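Local atomic coordinates of rifin (Plasmodium falciparum, PDB entry 7JZI), a protein that is a variant surface antigen of the malaria parasite, probably displayed on infected red cells, where some rifins engage host immune receptors. Residues K25-G30 against K110-K115. Numbering follows the deposited sequence.
Sequences KIVIEG and KQALEK
Val27 and Ala112 bring the two segments together: of the CA atoms in 25-30 and 110-115, theirs are nearest across the contact, 5.4 Å apart. CG1 is the branch of Val27 that touches, packing on the CB of Ala112 at 4.0 Å and against the backbone carbonyl of the same residue. Gly30, one turn further along, faces Ala112 without a side chain, so the backbones can lie near each other; the short axes approach to 8.9 Å. These segment axes run almost antiparallel, at 165°. The contact joins helix 8-33 to helix 101-127, the first and last helices of the modelled chain, which pair lengthwise in what is probably the variable region of the rifin, built of helices and loops with no strand. On the more open side, Ile26 and Lys115 meet through aliphatic carbon. The ethyl arm of Ile26 extends with chi2 at -174°, bringing CD1 to 3.4 Å from CG of Lys115 and near that residue's carbonyl O as well. The lysine chain leaves its helix with CG anti to the backbone N, then bends, crossing the isoleucine at a slant with its CD also against CD1. No hydrogen bond links the segments. Beyond them, Ile26 and Val27 both continue onto Ala116, while Leu113, whose CB points away from 25-30, packs on Val56 and Thr57 of helix 56-70.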
loop_
_atom_site.group_PDB
_atom_site.type_symbol
_atom_site.label_atom_id
_atom_site.label_comp_id
_atom_site.label_asym_id
_atom_site.label_seq_id
_atom_site.Cartn_x
_atom_site.Cartn_y
_atom_site.Cartn_z
ATOM N N LYS B 25 5.119 21.921 -9.975
ATOM C CA LYS B 25 4.330 21.295 -11.046
ATOM C C LYS B 25 4.801 19.873 -11.392
ATOM O O LYS B 25 3.974 18.949 -11.512
ATOM C CB LYS B 25 4.325 22.185 -12.293
ATOM C CG LYS B 25 4.291 23.664 -11.975
ATOM C CD LYS B 25 3.672 24.431 -13.124
ATOM C CE LYS B 25 3.758 25.911 -12.894
ATOM N NZ LYS B 25 5.017 26.473 -13.367
ATOM N N ILE B 26 6.107 19.681 -11.602
ATOM C CA ILE B 26 6.604 18.337 -11.888
ATOM C C ILE B 26 6.203 17.359 -10.777
ATOM O O ILE B 26 5.857 16.196 -11.039
ATOM C CB ILE B 26 8.123 18.375 -12.177
ATOM C CG1 ILE B 26 8.958 18.924 -11.013
ATOM C CG2 ILE B 26 8.463 19.125 -13.486
ATOM C CD1 ILE B 26 10.479 19.083 -11.444
ATOM N N VAL B 27 6.223 17.798 -9.519
ATOM C CA VAL B 27 5.859 16.828 -8.493
ATOM C C VAL B 27 4.346 16.647 -8.385
ATOM O O VAL B 27 3.888 15.589 -7.942
ATOM C CB VAL B 27 6.471 17.187 -7.121
ATOM C CG1 VAL B 27 7.999 17.356 -7.202
ATOM C CG2 VAL B 27 5.837 18.419 -6.508
ATOM N N ILE B 28 3.530 17.612 -8.828
ATOM C CA ILE B 28 2.104 17.279 -8.932
ATOM C C ILE B 28 1.886 16.215 -10.001
ATOM O O ILE B 28 1.013 15.346 -9.858
ATOM C CB ILE B 28 1.184 18.515 -9.095
ATOM C CG1 ILE B 28 1.364 19.369 -10.362
ATOM C CG2 ILE B 28 1.219 19.396 -7.855
ATOM C CD1 ILE B 28 0.574 18.898 -11.588
ATOM N N GLU B 29 2.668 16.266 -11.085
ATOM C CA GLU B 29 2.678 15.150 -12.028
ATOM C C GLU B 29 3.007 13.858 -11.292
ATOM O O GLU B 29 2.376 12.817 -11.519
ATOM C CB GLU B 29 3.689 15.397 -13.153
ATOM C CG GLU B 29 3.698 16.802 -13.744
ATOM C CD GLU B 29 2.708 16.969 -14.883
ATOM O OE1 GLU B 29 1.649 17.596 -14.666
ATOM O OE2 GLU B 29 2.987 16.468 -15.993
ATOM N N GLY B 30 3.987 13.926 -10.387
ATOM C CA GLY B 30 4.360 12.748 -9.614
ATOM C C GLY B 30 3.228 12.210 -8.749
ATOM O O GLY B 30 3.021 10.994 -8.661
ATOM N N LYS B 110 10.956 10.806 -3.461
ATOM C CA LYS B 110 12.308 11.344 -3.411
ATOM C C LYS B 110 12.829 11.568 -4.821
ATOM O O LYS B 110 13.496 12.574 -5.095
ATOM C CB LYS B 110 13.213 10.407 -2.617
ATOM C CG LYS B 110 14.608 10.944 -2.348
ATOM C CD LYS B 110 15.395 9.996 -1.453
ATOM C CE LYS B 110 14.814 9.944 -0.046
ATOM N NZ LYS B 110 15.458 8.907 0.811
ATOM N N GLN B 111 12.515 10.640 -5.732
ATOM C CA GLN B 111 12.762 10.888 -7.147
ATOM C C GLN B 111 12.047 12.155 -7.600
ATOM O O GLN B 111 12.644 13.022 -8.255
ATOM C CB GLN B 111 12.303 9.663 -7.953
ATOM C CG GLN B 111 12.173 9.817 -9.461
ATOM C CD GLN B 111 10.770 10.276 -9.869
ATOM O OE1 GLN B 111 9.817 10.148 -9.097
ATOM N NE2 GLN B 111 10.633 10.775 -11.091
ATOM N N ALA B 112 10.786 12.312 -7.186
ATOM C CA ALA B 112 10.036 13.528 -7.510
ATOM C C ALA B 112 10.673 14.782 -6.904
ATOM O O ALA B 112 10.746 15.831 -7.557
ATOM C CB ALA B 112 8.587 13.387 -7.041
ATOM N N LEU B 113 11.202 14.680 -5.683
ATOM C CA LEU B 113 11.688 15.874 -4.997
ATOM C C LEU B 113 13.051 16.312 -5.502
ATOM O O LEU B 113 13.312 17.512 -5.599
ATOM C CB LEU B 113 11.759 15.619 -3.486
ATOM C CG LEU B 113 12.248 16.741 -2.550
ATOM C CD1 LEU B 113 11.634 16.589 -1.168
ATOM C CD2 LEU B 113 13.771 16.773 -2.412
ATOM N N GLU B 114 13.911 15.379 -5.884
ATOM C CA GLU B 114 15.189 15.809 -6.425
ATOM C C GLU B 114 15.058 16.211 -7.887
ATOM O O GLU B 114 15.736 17.149 -8.324
ATOM C CB GLU B 114 16.250 14.727 -6.207
ATOM C CG GLU B 114 16.237 14.239 -4.754
ATOM C CD GLU B 114 17.595 14.306 -4.059
ATOM O OE1 GLU B 114 18.570 14.772 -4.688
ATOM O OE2 GLU B 114 17.671 13.945 -2.859
ATOM N N LYS B 115 14.125 15.590 -8.616
ATOM C CA LYS B 115 13.569 16.157 -9.836
ATOM C C LYS B 115 13.261 17.639 -9.651
ATOM O O LYS B 115 13.785 18.499 -10.373
ATOM C CB LYS B 115 12.289 15.362 -10.149
ATOM C CG LYS B 115 11.448 15.784 -11.327
ATOM C CD LYS B 115 12.175 15.843 -12.638
ATOM C CE LYS B 115 11.902 14.547 -13.389
ATOM N NZ LYS B 115 11.533 14.791 -14.812
#